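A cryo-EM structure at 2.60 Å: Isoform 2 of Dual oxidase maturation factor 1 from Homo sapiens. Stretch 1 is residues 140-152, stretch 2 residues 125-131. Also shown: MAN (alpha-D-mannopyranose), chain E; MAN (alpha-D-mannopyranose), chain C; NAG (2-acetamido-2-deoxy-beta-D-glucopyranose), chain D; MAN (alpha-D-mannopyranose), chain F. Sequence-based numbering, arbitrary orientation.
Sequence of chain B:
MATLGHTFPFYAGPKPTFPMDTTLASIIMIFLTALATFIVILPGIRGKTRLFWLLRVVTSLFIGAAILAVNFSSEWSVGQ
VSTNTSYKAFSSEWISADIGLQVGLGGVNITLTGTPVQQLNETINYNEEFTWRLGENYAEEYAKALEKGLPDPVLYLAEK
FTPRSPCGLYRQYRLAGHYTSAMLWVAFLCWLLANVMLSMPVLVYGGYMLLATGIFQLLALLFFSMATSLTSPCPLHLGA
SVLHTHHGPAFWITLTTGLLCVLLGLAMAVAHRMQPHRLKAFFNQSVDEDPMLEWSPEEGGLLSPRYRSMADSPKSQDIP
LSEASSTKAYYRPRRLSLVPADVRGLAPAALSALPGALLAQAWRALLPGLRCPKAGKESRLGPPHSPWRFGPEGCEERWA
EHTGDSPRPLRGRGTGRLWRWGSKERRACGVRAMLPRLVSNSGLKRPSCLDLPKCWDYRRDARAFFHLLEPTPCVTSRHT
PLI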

# COMPACT_ATOMS: atom_id res chain seq x y z
N GLU B 140 -23.33 -3.01 -6.44
CA GLU B 140 -23.07 -3.96 -5.37
C GLU B 140 -23.42 -3.38 -4.01
O GLU B 140 -24.01 -4.07 -3.17
CB GLU B 140 -21.61 -4.40 -5.41
CG GLU B 140 -21.20 -5.29 -4.24
CD GLU B 140 -19.71 -5.54 -4.20
OE1 GLU B 140 -19.03 -5.33 -5.23
OE2 GLU B 140 -19.20 -5.95 -3.13
N GLU B 141 -23.06 -2.12 -3.77
CA GLU B 141 -23.39 -1.48 -2.50
C GLU B 141 -24.90 -1.34 -2.33
O GLU B 141 -25.42 -1.54 -1.23
CB GLU B 141 -22.70 -0.13 -2.40
CG GLU B 141 -21.28 -0.21 -1.84
CD GLU B 141 -20.56 1.12 -1.88
OE1 GLU B 141 -20.05 1.49 -2.95
OE2 GLU B 141 -20.51 1.80 -0.83
N TYR B 142 -25.62 -0.99 -3.40
CA TYR B 142 -27.07 -0.90 -3.31
C TYR B 142 -27.69 -2.27 -3.04
O TYR B 142 -28.66 -2.38 -2.27
CB TYR B 142 -27.65 -0.29 -4.58
CG TYR B 142 -29.16 -0.26 -4.58
CD1 TYR B 142 -29.86 0.57 -3.71
CD2 TYR B 142 -29.89 -1.06 -5.45
CE1 TYR B 142 -31.24 0.59 -3.70
CE2 TYR B 142 -31.27 -1.03 -5.46
CZ TYR B 142 -31.94 -0.21 -4.58
OH TYR B 142 -33.31 -0.18 -4.58
N ALA B 143 -27.17 -3.32 -3.67
CA ALA B 143 -27.66 -4.67 -3.40
C ALA B 143 -27.41 -5.07 -1.95
O ALA B 143 -28.26 -5.70 -1.31
CB ALA B 143 -27.02 -5.67 -4.36
N LYS B 144 -26.23 -4.73 -1.42
CA LYS B 144 -25.93 -5.02 -0.03
C LYS B 144 -26.85 -4.24 0.91
O LYS B 144 -27.26 -4.75 1.96
CB LYS B 144 -24.47 -4.72 0.28
CG LYS B 144 -23.50 -5.76 -0.29
CD LYS B 144 -22.05 -5.41 0.00
CE LYS B 144 -21.63 -4.15 -0.74
NZ LYS B 144 -20.16 -3.92 -0.65
N ALA B 145 -27.18 -3.00 0.54
CA ALA B 145 -28.14 -2.23 1.33
C ALA B 145 -29.52 -2.87 1.30
O ALA B 145 -30.22 -2.92 2.32
CB ALA B 145 -28.20 -0.79 0.82
N LEU B 146 -29.94 -3.36 0.13
CA LEU B 146 -31.23 -4.05 0.03
C LEU B 146 -31.24 -5.30 0.89
O LEU B 146 -32.24 -5.58 1.57
CB LEU B 146 -31.52 -4.40 -1.43
CG LEU B 146 -32.30 -3.38 -2.26
CD1 LEU B 146 -32.39 -3.84 -3.71
CD2 LEU B 146 -33.68 -3.17 -1.68
N GLU B 147 -30.16 -6.07 0.87
CA GLU B 147 -30.09 -7.27 1.70
C GLU B 147 -30.03 -6.93 3.18
O GLU B 147 -30.51 -7.70 4.01
CB GLU B 147 -28.88 -8.12 1.29
CG GLU B 147 -29.12 -8.95 0.04
CD GLU B 147 -28.04 -8.76 -1.01
OE1 GLU B 147 -26.95 -8.27 -0.66
OE2 GLU B 147 -28.29 -9.11 -2.18
N LYS B 148 -29.44 -5.78 3.53
CA LYS B 148 -29.38 -5.38 4.93
C LYS B 148 -30.75 -4.97 5.45
O LYS B 148 -31.04 -5.16 6.64
CB LYS B 148 -28.37 -4.24 5.11
CG LYS B 148 -27.91 -4.03 6.54
CD LYS B 148 -26.66 -3.17 6.61
CE LYS B 148 -26.99 -1.70 6.83
NZ LYS B 148 -27.54 -1.46 8.20
N GLY B 149 -31.60 -4.42 4.59
CA GLY B 149 -32.95 -4.06 4.98
C GLY B 149 -33.10 -2.61 5.40
O GLY B 149 -33.85 -2.31 6.33
N LEU B 150 -32.41 -1.71 4.70
CA LEU B 150 -32.44 -0.30 5.06
C LEU B 150 -33.85 0.26 4.88
O LEU B 150 -34.66 -0.28 4.12
CB LEU B 150 -31.45 0.49 4.21
CG LEU B 150 -29.98 0.29 4.58
CD1 LEU B 150 -29.09 1.22 3.77
CD2 LEU B 150 -29.78 0.51 6.07
N PRO B 151 -34.18 1.34 5.60
CA PRO B 151 -35.54 1.90 5.51
C PRO B 151 -35.86 2.37 4.10
O PRO B 151 -34.98 2.64 3.28
CB PRO B 151 -35.51 3.07 6.50
CG PRO B 151 -34.05 3.36 6.73
CD PRO B 151 -33.37 2.04 6.61
N ASP B 152 -37.16 2.45 3.82
CA ASP B 152 -37.63 2.72 2.46
C ASP B 152 -37.11 4.02 1.88
O ASP B 152 -36.69 4.02 0.71
CB ASP B 152 -39.16 2.66 2.42
CG ASP B 152 -39.71 1.32 2.89
OD1 ASP B 152 -40.49 1.31 3.86
OD2 ASP B 152 -39.35 0.29 2.28
C1 MAN E . -25.64 3.15 12.69
C2 MAN E . -26.78 2.12 12.62
C3 MAN E . -26.64 1.34 11.32
C4 MAN E . -26.66 2.29 10.13
C5 MAN E . -25.55 3.35 10.28
C6 MAN E . -25.61 4.42 9.22
O2 MAN E . -28.03 2.79 12.51
O3 MAN E . -27.66 0.36 11.18
O4 MAN E . -26.45 1.57 8.92
O5 MAN E . -25.67 4.01 11.57
O6 MAN E . -26.78 5.21 9.45
C1 MAN C . -28.94 2.28 13.51
C2 MAN C . -30.33 2.87 13.18
C3 MAN C . -30.29 4.37 13.40
C4 MAN C . -29.86 4.68 14.84
C5 MAN C . -28.48 4.06 15.11
C6 MAN C . -28.04 4.22 16.55
O2 MAN C . -31.30 2.40 14.10
O3 MAN C . -31.54 4.98 13.12
O4 MAN C . -29.79 6.08 15.03
O5 MAN C . -28.52 2.64 14.82
O6 MAN C . -26.74 3.66 16.68
C1 NAG D . -21.61 9.23 5.30
C2 NAG D . -20.95 10.02 6.43
C3 NAG D . -19.82 9.21 7.06
C4 NAG D . -20.30 7.82 7.47
C5 NAG D . -20.97 7.14 6.28
C6 NAG D . -21.58 5.79 6.61
C7 NAG D . -20.84 12.47 6.47
C8 NAG D . -20.23 13.69 5.85
N2 NAG D . -20.46 11.30 5.95
O3 NAG D . -19.32 9.90 8.20
O4 NAG D . -19.19 7.05 7.91
O5 NAG D . -22.03 7.96 5.78
O6 NAG D . -22.61 5.92 7.58
O7 NAG D . -21.64 12.54 7.40
C1 MAN F . -32.05 1.31 13.51
C2 MAN F . -33.43 1.32 14.18
C3 MAN F . -33.27 1.01 15.67
C4 MAN F . -32.46 -0.28 15.88
C5 MAN F . -31.13 -0.22 15.12
C6 MAN F . -30.37 -1.53 15.15
O2 MAN F . -34.27 0.29 13.66
O3 MAN F . -34.53 0.92 16.32
O4 MAN F . -32.19 -0.45 17.26
O5 MAN F . -31.38 0.09 13.73
O6 MAN F . -29.16 -1.37 14.42
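Stretch 2, residues 125-131: NYNEEFT

Strand 125-131 lies along helix 140-148 and the turn that follows it, running nearly antiparallel: the N-to-C directions differ by 151° and the axes approach to 8.7 Å. Residues late in the strand therefore meet the helix around Glu 141, Tyr 142 and Ala 145, and early ones meet the loop beyond the helix. The register is set by Glu 141 opposite Phe 130, with CA atoms 6.5 Å apart, and by Pro 151 opposite Tyr 126, with CA atoms 8.7 Å apart. The contact buries 411 Å² in all, counting both sides.

At the Thr 131 end, Glu 141 points its CA-to-CB bond toward the strand, and its carboxylate reaches the backbone and side chain of Thr 131. Thr 131 OG1 donates to Glu 141 OE1 at 2.8 Å, and Thr 131 N makes a weak but nearly straight hydrogen bond to Glu 141 OE2 at 3.4 Å.

The main bump of the strand is the ring of Phe 130. Its CA-to-CB bond runs sideways, yet with chi1 in the m well the ring end comes nearer and packs against Ala 145, with Leu 150 beside it. The small side chain of Ala 145 lets the ring come close: Ala 145 CB sits at the ring edge, 3.5 Å from Phe 130 CE2. Leu 150 CD1 approaches Phe 130 CZ obliquely at 3.9 Å, and Tyr 142 CA lies 4.3 Å from Phe 130 CE2.

Beyond Lys 148 the chain leaves the helix at Gly 149, whose positive phi suits glycine because a CB there would jam against the preceding carbonyl. The turn leads to Leu 150 and Pro 151. The CA-to-CB bond of Leu 150 runs sideways, but the end of the side chain comes nearer, with Leu 150 CD2 3.2 Å from Glu 128 OE2. Glu 128 OE2 also accepts a 2.6 Å hydrogen bond from mannose O4 (chain E). Lys 148 NZ gives that O4 a weak hydrogen bond at 3.3 Å and stays 4.4 Å from Glu 128 OE2, near enough for charge attraction but beyond a salt bridge.

At the other end, Pro 151 covers one face of the Tyr 126 ring. Pro 151 CG stands 3.6 Å from the centroid of the Tyr 126 ring, only 7° off the normal, a CH-pi contact, while Pro 151 CD lies 3.7 Å from Tyr 126 CE2. The opposite face carries mannose O3 (chain C), 3.5 Å from Tyr 126 CE1, so the ring is packed between proline and sugar. Asn 127 turns out of reach of stretch 1; Asn 127 N instead donates to mannose O6 (chain E) at 2.7 Å.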

# COMPACT_ATOMS: atom_id res chain seq x y z
N ASN B 125 -32.16 7.69 12.98
CA ASN B 125 -31.10 8.67 12.76
C ASN B 125 -30.11 8.14 11.73
O ASN B 125 -28.89 8.22 11.91
CB ASN B 125 -30.39 9.02 14.07
CG ASN B 125 -29.55 10.28 13.96
OD1 ASN B 125 -29.76 11.10 13.06
ND2 ASN B 125 -28.59 10.44 14.87
N TYR B 126 -30.63 7.57 10.65
CA TYR B 126 -29.77 6.93 9.65
C TYR B 126 -28.93 7.95 8.91
O TYR B 126 -29.40 9.03 8.56
CB TYR B 126 -30.61 6.15 8.65
CG TYR B 126 -31.45 5.05 9.25
CD1 TYR B 126 -32.72 5.31 9.75
CD2 TYR B 126 -30.98 3.74 9.30
CE1 TYR B 126 -33.49 4.31 10.29
CE2 TYR B 126 -31.75 2.73 9.85
CZ TYR B 126 -33.01 3.02 10.34
OH TYR B 126 -33.78 2.02 10.89
N ASN B 127 -27.67 7.59 8.66
CA ASN B 127 -26.78 8.36 7.78
C ASN B 127 -25.96 7.33 7.00
O ASN B 127 -24.87 6.93 7.42
CB ASN B 127 -25.90 9.32 8.56
CG ASN B 127 -25.02 10.17 7.67
OD1 ASN B 127 -25.25 10.26 6.46
ND2 ASN B 127 -24.02 10.82 8.26
N GLU B 128 -26.49 6.92 5.85
CA GLU B 128 -25.89 5.87 5.04
C GLU B 128 -25.04 6.48 3.93
O GLU B 128 -25.29 7.59 3.48
CB GLU B 128 -26.96 4.97 4.43
CG GLU B 128 -27.93 4.37 5.44
CD GLU B 128 -27.30 3.28 6.28
OE1 GLU B 128 -26.18 2.83 5.95
OE2 GLU B 128 -27.93 2.87 7.28
N GLU B 129 -24.03 5.73 3.50
CA GLU B 129 -23.13 6.16 2.44
C GLU B 129 -23.16 5.16 1.29
O GLU B 129 -23.13 3.95 1.52
CB GLU B 129 -21.70 6.32 2.95
CG GLU B 129 -20.70 6.77 1.89
CD GLU B 129 -19.32 7.02 2.46
OE1 GLU B 129 -18.73 8.08 2.15
OE2 GLU B 129 -18.83 6.17 3.24
N PHE B 130 -23.22 5.68 0.07
CA PHE B 130 -23.15 4.87 -1.14
C PHE B 130 -22.12 5.51 -2.05
O PHE B 130 -22.33 6.62 -2.55
CB PHE B 130 -24.52 4.78 -1.82
CG PHE B 130 -25.58 4.14 -0.97
CD1 PHE B 130 -26.34 4.90 -0.10
CD2 PHE B 130 -25.81 2.78 -1.05
CE1 PHE B 130 -27.31 4.31 0.68
CE2 PHE B 130 -26.78 2.18 -0.27
CZ PHE B 130 -27.54 2.95 0.60
N THR B 131 -21.00 4.83 -2.25
CA THR B 131 -19.85 5.39 -2.95
C THR B 131 -19.79 4.90 -4.38
O THR B 131 -19.99 3.71 -4.65
CB THR B 131 -18.55 5.04 -2.23
OG1 THR B 131 -18.44 3.62 -2.09
CG2 THR B 131 -18.51 5.68 -0.85